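Local coordinates for protein ubiquitin-conjugating enzyme E2-21 kDa (Pichia angusta, PDB 5NL8) that accepts activated ubiquitin on a cysteine and passes it to other proteins, probably including a peroxisomal import receptor, and is probably needed for peroxisome biogenesis, at residues T31-L36 and T134-L139; S56-A61 and T169-L174; A147-L152 and N161-D166. All coordinates share one frame; numbering follows the deposited sequence.

Contact 1: residues T31-L36 and T134-L139; sequences TGIVDL and TLQSAL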
loop_
_atom_site.group_PDB
_atom_site.type_symbol
_atom_site.label_atom_id
_atom_site.label_comp_id
_atom_site.label_asym_id
_atom_site.label_seq_id
_atom_site.Cartn_x
_atom_site.Cartn_y
_atom_site.Cartn_z
ATOM N N THR A 31 6.084 -7.172 9.275
ATOM C CA THR A 31 6.458 -6.495 8.041
ATOM C C THR A 31 5.368 -5.519 7.608
ATOM O O THR A 31 5.641 -4.556 6.896
ATOM C CB THR A 31 6.714 -7.488 6.899
ATOM O OG1 THR A 31 5.477 -8.085 6.489
ATOM C CG2 THR A 31 7.690 -8.576 7.331
ATOM N N GLY A 32 4.133 -5.780 8.025
ATOM C CA GLY A 32 3.033 -4.876 7.737
ATOM C C GLY A 32 2.009 -5.419 6.757
ATOM O O GLY A 32 0.967 -4.802 6.532
ATOM N N ILE A 33 2.304 -6.571 6.166
ATOM C CA ILE A 33 1.355 -7.228 5.276
ATOM C C ILE A 33 0.188 -7.794 6.073
ATOM O O ILE A 33 0.382 -8.593 6.990
ATOM C CB ILE A 33 2.015 -8.363 4.480
ATOM C CG1 ILE A 33 3.183 -7.826 3.656
ATOM C CG2 ILE A 33 0.997 -9.047 3.583
ATOM C CD1 ILE A 33 3.925 -8.902 2.897
ATOM N N VAL A 34 -1.025 -7.377 5.723
ATOM C CA VAL A 34 -2.212 -7.832 6.432
ATOM C C VAL A 34 -3.035 -8.800 5.586
ATOM O O VAL A 34 -3.528 -9.805 6.097
ATOM C CB VAL A 34 -3.095 -6.651 6.864
ATOM C CG1 VAL A 34 -4.360 -7.150 7.554
ATOM C CG2 VAL A 34 -2.313 -5.726 7.786
ATOM N N ASP A 35 -3.179 -8.511 4.296
ATOM C CA ASP A 35 -3.932 -9.420 3.429
ATOM C C ASP A 35 -3.475 -9.348 1.973
ATOM O O ASP A 35 -2.831 -8.381 1.561
ATOM C CB ASP A 35 -5.433 -9.121 3.528
ATOM C CG ASP A 35 -6.297 -10.275 3.037
ATOM O OD1 ASP A 35 -5.764 -11.396 2.875
ATOM O OD2 ASP A 35 -7.509 -10.063 2.820
ATOM N N LEU A 36 -3.813 -10.384 1.205
ATOM C CA LEU A 36 -3.475 -10.467 -0.215
ATOM C C LEU A 36 -4.354 -11.500 -0.923
ATOM O O LEU A 36 -4.500 -12.619 -0.442
ATOM C CB LEU A 36 -1.998 -10.831 -0.396
ATOM C CG LEU A 36 -1.516 -11.121 -1.822
ATOM C CD1 LEU A 36 -1.488 -9.848 -2.660
ATOM C CD2 LEU A 36 -0.144 -11.779 -1.809
ATOM N N THR A 134 9.971 -10.922 -5.073
ATOM C CA THR A 134 8.659 -11.553 -5.085
ATOM C C THR A 134 7.572 -10.516 -4.831
ATOM O O THR A 134 7.863 -9.331 -4.668
ATOM C CB THR A 134 8.555 -12.656 -4.021
ATOM O OG1 THR A 134 7.231 -13.203 -4.025
ATOM C CG2 THR A 134 8.840 -12.084 -2.647
ATOM N N LEU A 135 6.320 -10.966 -4.798
ATOM C CA LEU A 135 5.203 -10.097 -4.442
ATOM C C LEU A 135 5.358 -9.592 -3.012
ATOM O O LEU A 135 5.136 -8.407 -2.719
ATOM C CB LEU A 135 3.871 -10.834 -4.591
ATOM C CG LEU A 135 3.423 -11.199 -6.006
ATOM C CD1 LEU A 135 2.138 -12.014 -5.968
ATOM C CD2 LEU A 135 3.240 -9.947 -6.842
ATOM N N GLN A 136 5.743 -10.511 -2.129
ATOM C CA GLN A 136 5.936 -10.199 -0.720
ATOM C C GLN A 136 6.957 -9.080 -0.540
ATOM O O GLN A 136 6.732 -8.137 0.222
ATOM C CB GLN A 136 6.374 -11.446 0.051
ATOM C CG GLN A 136 6.536 -11.215 1.544
ATOM C CD GLN A 136 7.029 -12.443 2.275
ATOM O OE1 GLN A 136 6.964 -13.554 1.753
ATOM N NE2 GLN A 136 7.531 -12.250 3.489
ATOM N N SER A 137 8.070 -9.176 -1.259
ATOM C CA SER A 137 9.131 -8.186 -1.133
ATOM C C SER A 137 8.665 -6.825 -1.646
ATOM O O SER A 137 9.078 -5.790 -1.132
ATOM C CB SER A 137 10.393 -8.642 -1.874
ATOM O OG SER A 137 10.100 -9.073 -3.190
ATOM N N ALA A 138 7.792 -6.827 -2.650
ATOM C CA ALA A 138 7.239 -5.579 -3.165
ATOM C C ALA A 138 6.335 -4.913 -2.124
ATOM O O ALA A 138 6.445 -3.702 -1.863
ATOM C CB ALA A 138 6.477 -5.828 -4.456
ATOM N N LEU A 139 5.449 -5.708 -1.524
ATOM C CA LEU A 139 4.585 -5.190 -0.461
ATOM C C LEU A 139 5.416 -4.597 0.684
ATOM O O LEU A 139 5.191 -3.451 1.121
ATOM C CB LEU A 139 3.657 -6.293 0.059
ATOM C CG LEU A 139 2.621 -6.813 -0.945
ATOM C CD1 LEU A 139 1.789 -7.950 -0.366
ATOM C CD2 LEU A 139 1.723 -5.678 -1.418
#

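Contact 2: residues S56-A61 and T169-L174; sequences SPFEDA and TAYKDL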
loop_
_atom_site.group_PDB
_atom_site.type_symbol
_atom_site.label_atom_id
_atom_site.label_comp_id
_atom_site.label_asym_id
_atom_site.label_seq_id
_atom_site.Cartn_x
_atom_site.Cartn_y
_atom_site.Cartn_z
ATOM N N SER A 56 5.970 5.625 12.613
ATOM C CA SER A 56 5.723 6.552 11.517
ATOM C C SER A 56 4.368 7.213 11.752
ATOM O O SER A 56 3.562 6.708 12.533
ATOM C CB SER A 56 5.760 5.830 10.167
ATOM O OG SER A 56 4.632 4.987 10.005
ATOM N N PRO A 57 4.108 8.352 11.097
ATOM C CA PRO A 57 2.778 8.951 11.263
ATOM C C PRO A 57 1.658 8.077 10.696
ATOM O O PRO A 57 0.488 8.334 10.971
ATOM C CB PRO A 57 2.887 10.273 10.493
ATOM C CG PRO A 57 4.069 10.108 9.591
ATOM C CD PRO A 57 5.015 9.224 10.333
ATOM N N PHE A 58 2.016 7.049 9.934
ATOM C CA PHE A 58 1.029 6.159 9.333
ATOM C C PHE A 58 0.682 4.974 10.234
ATOM O O PHE A 58 -0.139 4.138 9.862
ATOM C CB PHE A 58 1.535 5.633 7.984
ATOM C CG PHE A 58 1.830 6.710 6.976
ATOM C CD1 PHE A 58 0.835 7.185 6.135
ATOM C CD2 PHE A 58 3.104 7.240 6.863
ATOM C CE1 PHE A 58 1.106 8.174 5.205
ATOM C CE2 PHE A 58 3.379 8.231 5.934
ATOM C CZ PHE A 58 2.379 8.697 5.106
ATOM N N GLU A 59 1.303 4.901 11.411
ATOM C CA GLU A 59 1.191 3.713 12.265
ATOM C C GLU A 59 -0.241 3.431 12.719
ATOM O O GLU A 59 -1.040 4.352 12.891
ATOM C CB GLU A 59 2.100 3.845 13.496
ATOM C CG GLU A 59 1.622 4.849 14.534
ATOM C CD GLU A 59 2.505 4.879 15.774
ATOM O OE1 GLU A 59 2.146 5.586 16.742
ATOM O OE2 GLU A 59 3.554 4.199 15.785
ATOM N N ASP A 60 -0.546 2.145 12.899
ATOM C CA ASP A 60 -1.849 1.687 13.390
ATOM C C ASP A 60 -3.022 2.153 12.529
ATOM O O ASP A 60 -4.025 2.650 13.042
ATOM C CB ASP A 60 -2.060 2.138 14.837
ATOM C CG ASP A 60 -1.181 1.383 15.815
ATOM O OD1 ASP A 60 -0.932 0.179 15.586
ATOM O OD2 ASP A 60 -0.741 1.993 16.813
ATOM N N ALA A 61 -2.889 1.988 11.218
ATOM C CA ALA A 61 -3.980 2.248 10.289
ATOM C C ALA A 61 -3.762 1.404 9.047
ATOM O O ALA A 61 -2.622 1.097 8.700
ATOM C CB ALA A 61 -4.060 3.725 9.939
ATOM N N THR A 169 5.912 18.181 12.332
ATOM C CA THR A 169 4.643 18.296 13.030
ATOM C C THR A 169 3.478 18.466 12.060
ATOM O O THR A 169 2.430 17.848 12.232
ATOM C CB THR A 169 4.656 19.474 14.019
ATOM O OG1 THR A 169 5.765 19.332 14.918
ATOM C CG2 THR A 169 3.361 19.518 14.818
ATOM N N ALA A 170 3.667 19.295 11.039
ATOM C CA ALA A 170 2.607 19.553 10.066
ATOM C C ALA A 170 2.320 18.305 9.229
ATOM O O ALA A 170 1.166 17.977 8.955
ATOM C CB ALA A 170 2.983 20.721 9.172
ATOM N N TYR A 171 3.391 17.627 8.831
ATOM C CA TYR A 171 3.334 16.344 8.138
ATOM C C TYR A 171 2.479 15.338 8.917
ATOM O O TYR A 171 1.446 14.842 8.426
ATOM C CB TYR A 171 4.765 15.826 7.958
ATOM C CG TYR A 171 4.970 14.676 7.002
ATOM C CD1 TYR A 171 4.809 13.362 7.418
ATOM C CD2 TYR A 171 5.382 14.904 5.695
ATOM C CE1 TYR A 171 5.021 12.306 6.551
ATOM C CE2 TYR A 171 5.595 13.856 4.820
ATOM C CZ TYR A 171 5.412 12.558 5.253
ATOM O OH TYR A 171 5.625 11.510 4.389
ATOM N N LYS A 172 2.916 15.067 10.145
ATOM C CA LYS A 172 2.222 14.152 11.046
ATOM C C LYS A 172 0.756 14.533 11.234
ATOM O O LYS A 172 -0.128 13.680 11.157
ATOM C CB LYS A 172 2.920 14.113 12.410
ATOM C CG LYS A 172 4.170 13.245 12.466
ATOM C CD LYS A 172 4.871 13.389 13.813
ATOM C CE LYS A 172 6.223 12.688 13.827
ATOM N NZ LYS A 172 6.146 11.293 13.305
ATOM N N ASP A 173 0.507 15.816 11.485
ATOM C CA ASP A 173 -0.848 16.317 11.710
ATOM C C ASP A 173 -1.750 16.102 10.498
ATOM O O ASP A 173 -2.926 15.770 10.642
ATOM C CB ASP A 173 -0.818 17.801 12.069
ATOM C CG ASP A 173 -0.345 18.049 13.486
ATOM O OD1 ASP A 173 -0.345 19.222 13.914
ATOM O OD2 ASP A 173 0.019 17.071 14.173
ATOM N N LEU A 174 -1.193 16.298 9.308
ATOM C CA LEU A 174 -1.945 16.099 8.075
ATOM C C LEU A 174 -2.329 14.624 7.913
ATOM O O LEU A 174 -3.509 14.292 7.697
ATOM C CB LEU A 174 -1.129 16.584 6.874
ATOM C CG LEU A 174 -1.869 17.297 5.740
ATOM C CD1 LEU A 174 -2.838 18.337 6.281
ATOM C CD2 LEU A 174 -0.873 17.938 4.797
#

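Contact 3: residues A147-L152 and N161-D166; sequences ANPEPL and NLLKCD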
loop_
_atom_site.group_PDB
_atom_site.type_symbol
_atom_site.label_atom_id
_atom_site.label_comp_id
_atom_site.label_asym_id
_atom_site.label_seq_id
_atom_site.Cartn_x
_atom_site.Cartn_y
_atom_site.Cartn_z
ATOM N N ALA A 147 7.550 4.715 5.586
ATOM C CA ALA A 147 8.426 5.229 6.637
ATOM C C ALA A 147 9.624 6.000 6.079
ATOM O O ALA A 147 10.235 6.791 6.789
ATOM C CB ALA A 147 8.911 4.087 7.527
ATOM N N ASN A 148 9.962 5.770 4.813
ATOM C CA ASN A 148 11.115 6.432 4.205
ATOM C C ASN A 148 10.815 7.021 2.833
ATOM O O ASN A 148 11.188 6.443 1.816
ATOM C CB ASN A 148 12.285 5.456 4.079
ATOM C CG ASN A 148 12.677 4.847 5.403
ATOM O OD1 ASN A 148 12.240 3.750 5.746
ATOM N ND2 ASN A 148 13.506 5.557 6.160
ATOM N N PRO A 149 10.148 8.180 2.802
ATOM C CA PRO A 149 9.862 8.843 1.526
ATOM C C PRO A 149 11.133 9.374 0.874
ATOM O O PRO A 149 12.096 9.677 1.577
ATOM C CB PRO A 149 8.932 9.997 1.921
ATOM C CG PRO A 149 8.464 9.677 3.315
ATOM C CD PRO A 149 9.579 8.915 3.943
ATOM N N GLU A 150 11.136 9.472 -0.450
ATOM C CA GLU A 150 12.234 10.125 -1.151
ATOM C C GLU A 150 11.736 11.361 -1.891
ATOM O O GLU A 150 11.037 11.251 -2.901
ATOM C CB GLU A 150 12.921 9.161 -2.123
ATOM C CG GLU A 150 11.985 8.266 -2.911
ATOM C CD GLU A 150 12.108 6.812 -2.508
ATOM O OE1 GLU A 150 12.313 5.959 -3.399
ATOM O OE2 GLU A 150 12.002 6.522 -1.299
ATOM N N PRO A 151 12.096 12.550 -1.385
ATOM C CA PRO A 151 11.700 13.827 -1.993
ATOM C C PRO A 151 12.324 14.053 -3.372
ATOM O O PRO A 151 12.092 15.096 -3.978
ATOM C CB PRO A 151 12.206 14.867 -0.986
ATOM C CG PRO A 151 13.297 14.177 -0.238
ATOM C CD PRO A 151 12.876 12.744 -0.150
ATOM N N LEU A 152 13.100 13.087 -3.855
ATOM C CA LEU A 152 13.676 13.156 -5.193
ATOM C C LEU A 152 12.615 12.984 -6.279
ATOM O O LEU A 152 12.654 13.664 -7.305
ATOM C CB LEU A 152 14.768 12.095 -5.363
ATOM C CG LEU A 152 16.144 12.385 -4.757
ATOM C CD1 LEU A 152 17.220 11.546 -5.434
ATOM C CD2 LEU A 152 16.482 13.867 -4.850
ATOM N N ASN A 161 7.531 18.947 0.073
ATOM C CA ASN A 161 8.127 20.191 0.551
ATOM C C ASN A 161 8.092 20.305 2.069
ATOM O O ASN A 161 9.023 20.837 2.677
ATOM C CB ASN A 161 7.428 21.398 -0.073
ATOM C CG ASN A 161 7.766 21.569 -1.539
ATOM O OD1 ASN A 161 8.740 21.001 -2.033
ATOM N ND2 ASN A 161 6.962 22.357 -2.243
ATOM N N LEU A 162 7.015 19.819 2.678
ATOM C CA LEU A 162 6.931 19.771 4.132
ATOM C C LEU A 162 8.107 18.971 4.666
ATOM O O LEU A 162 8.755 19.366 5.636
ATOM C CB LEU A 162 5.611 19.149 4.593
ATOM C CG LEU A 162 4.414 20.093 4.735
ATOM C CD1 LEU A 162 3.169 19.301 5.064
ATOM C CD2 LEU A 162 4.675 21.153 5.795
ATOM N N LEU A 163 8.392 17.856 4.003
ATOM C CA LEU A 163 9.504 17.005 4.397
ATOM C C LEU A 163 10.847 17.686 4.119
ATOM O O LEU A 163 11.784 17.573 4.908
ATOM C CB LEU A 163 9.423 15.662 3.669
ATOM C CG LEU A 163 10.296 14.535 4.216
ATOM C CD1 LEU A 163 9.697 13.983 5.500
ATOM C CD2 LEU A 163 10.456 13.435 3.181
ATOM N N LYS A 164 10.932 18.404 3.004
ATOM C CA LYS A 164 12.169 19.079 2.617
ATOM C C LYS A 164 12.494 20.255 3.538
ATOM O O LYS A 164 13.656 20.632 3.687
ATOM C CB LYS A 164 12.082 19.553 1.163
ATOM C CG LYS A 164 12.704 18.589 0.160
ATOM C CD LYS A 164 12.251 18.885 -1.261
ATOM C CE LYS A 164 12.495 20.335 -1.636
ATOM N NZ LYS A 164 11.836 20.687 -2.926
ATOM N N CYS A 165 11.463 20.830 4.151
ATOM C CA CYS A 165 11.644 21.910 5.118
ATOM C C CYS A 165 11.731 21.359 6.531
ATOM O O CYS A 165 11.792 22.118 7.497
ATOM C CB CYS A 165 10.499 22.920 5.034
ATOM S SG CYS A 165 10.317 23.728 3.439
ATOM N N ASP A 166 11.719 20.032 6.634
ATOM C CA ASP A 166 11.751 19.328 7.913
ATOM C C ASP A 166 10.697 19.853 8.892
ATOM O O ASP A 166 10.979 20.061 10.072
ATOM C CB ASP A 166 13.147 19.421 8.535
ATOM C CG ASP A 166 13.471 18.231 9.417
ATOM O OD1 ASP A 166 13.732 17.137 8.869
ATOM O OD2 ASP A 166 13.470 18.387 10.657
#

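Contact 1: residues T31-L36 and T134-L139
I33 lays its longer branch over the first turns of helix 135-147, where CD1 lies 3.7 Å from CG of Q136 and 3.9 Å from CB of L139. Its CG1 also comes within 3.9 Å of L139 CB, so CG1 and CD1 pass along the same methylene. With CG1 anti to the carbonyl carbon (chi1 -58°) and the chain extended beyond it, CD1 is carried to the helix, while the shorter branch, CG2, faces CD1 of L139. I33 crosses both Q136 and L139 at about a right angle, and Q136 meets it by its CG methylene, not by its amide. Cutting I33 back to an alanine would probably open a gap beside L139 CB and leave the Q136 methylene without this apolar neighbour. I33 and L36 lie on strand 33-38, at the edge of the four-stranded antiparallel sheet of the ubiquitin-conjugating fold, and helix 135-147 packs on it: the axes of 33-36 and 135-139 approach to 10.4 Å, with 132° between their N-to-C directions. The strand has a classic beta bulge: two residues, V34 and D35, stand opposite the one V49 of strand 45-51, and both make backbone hydrogen bonds to it. On either side of the bulge, I33 and L36 both point toward the helix. L36 adds a looser touch, its CD1 being 4.4 Å from L139 CD1, and it also packs on Y14 and V17 of helix 6-21. L139 reaches the sheet again at L65 and I67. T134 is the N-cap residue, and its backbone N donates to S137 OG over 2.6 Å (N-H...O 152°).

Contact 2: residues S56-A61 and T169-L174
P57 meets helix 168-181 with successive atoms of its ring. CB, pointing toward the helix, lies 3.8 Å from CG of K172 and 4.0 Å from its CA, so it rests where the lysine side chain leaves the backbone. CG turns to Y171 instead and stands 3.9 Å from CE1, in the plane of the aromatic ring and at its edge. CD comes back to the lysine, 3.8 Å from NZ of K172. That last approach follows from the bend at the end of the lysine chain (chi4 -49°), which brings the ammonium group back over the proline; the two side chains cross at about a right angle. F58 offers the edge of its ring: Y171 OH lies near the phenylalanine plane, 4.3 Å from F58 CE2. No hydrogen bond joins the two segments, and the 181 Å² buried between them comes mostly from P57, K172 and Y171. The proline is presented by the turn from S56 to E59, closed by E59 N to S56 O at 3.1 Å. Farther along, F58 packs on V175 and M108. The whole is a type I beta turn, in the loop between strands 45-51 and 62-68, packed against helix 168-181 of the ubiquitin-conjugating fold.

Contact 3: residues A147-L152 and N161-D166
The loop that leaves helix 135-147 and leads into helix 157-164 folds back on the end of the latter, and two prolines, P149 and P151, make the contact. Both direct CB toward the helix, whereas E150 between them directs its own away. L163 answers with a single methyl: CD2 lies 4.0 Å from CB of P149 and 4.2 Å from CD of P151, so one carbon touches both proline rings. A chi1 of -165° sets the branched end of L163 opposite its backbone N and out toward the loop, and the leucine crosses P151 at about a right angle. With another ring atom, CB, P151 meets the aliphatic part of K164: 3.9 Å to CG and 4.0 Å to CD of the lysine. All of this is apolar packing, with no hydrogen bond between the segments, and the 175 Å² it buries lies at the protein surface. In the ubiquitin-conjugating fold the loop runs near the predicted active-site cysteine, C121, which would carry the glycyl thioester, with about 10 Å between the side chains of P149 and C121. P149 also packs on H110, P111 and N112, and N112 ND2 donates to the carbonyl of E150, which ties the loop to this His-Pro-Asn (HPN) motif of the family. The lysine bends at chi3 (53°) and turns its end back along its own helix, where NZ donates to OD1 of N161 over 3.2 Å, tilted 24° from the carbonyl plane. At the C-terminal end of the helix D166 adopts positive phi in a Schellman motif, with D166 N bonded to L163 O at 3.0 Å.

Overall arrangement
All three contacts fall within one ubiquitin-conjugating domain. Contact 1 is the buried one, between edge strand 33-38 and helix 135-147, its centre about 21 Å from that of contact 2 and about 24 Å from that of contact 3. Contacts 2 and 3, centres about 13 Å apart, touch: Y171 OH meets P149 CG at 3.5 Å, putting helix 168-181 on the loop, and A170 CB meets L162 CD2 at 3.8 Å, joining helices 157-164 and 168-181. Along the chain contacts 1 and 2 interleave, and contact 3 falls between the segments of contact 2. Helix 135-147 runs from the sheet to the loop by the predicted active site.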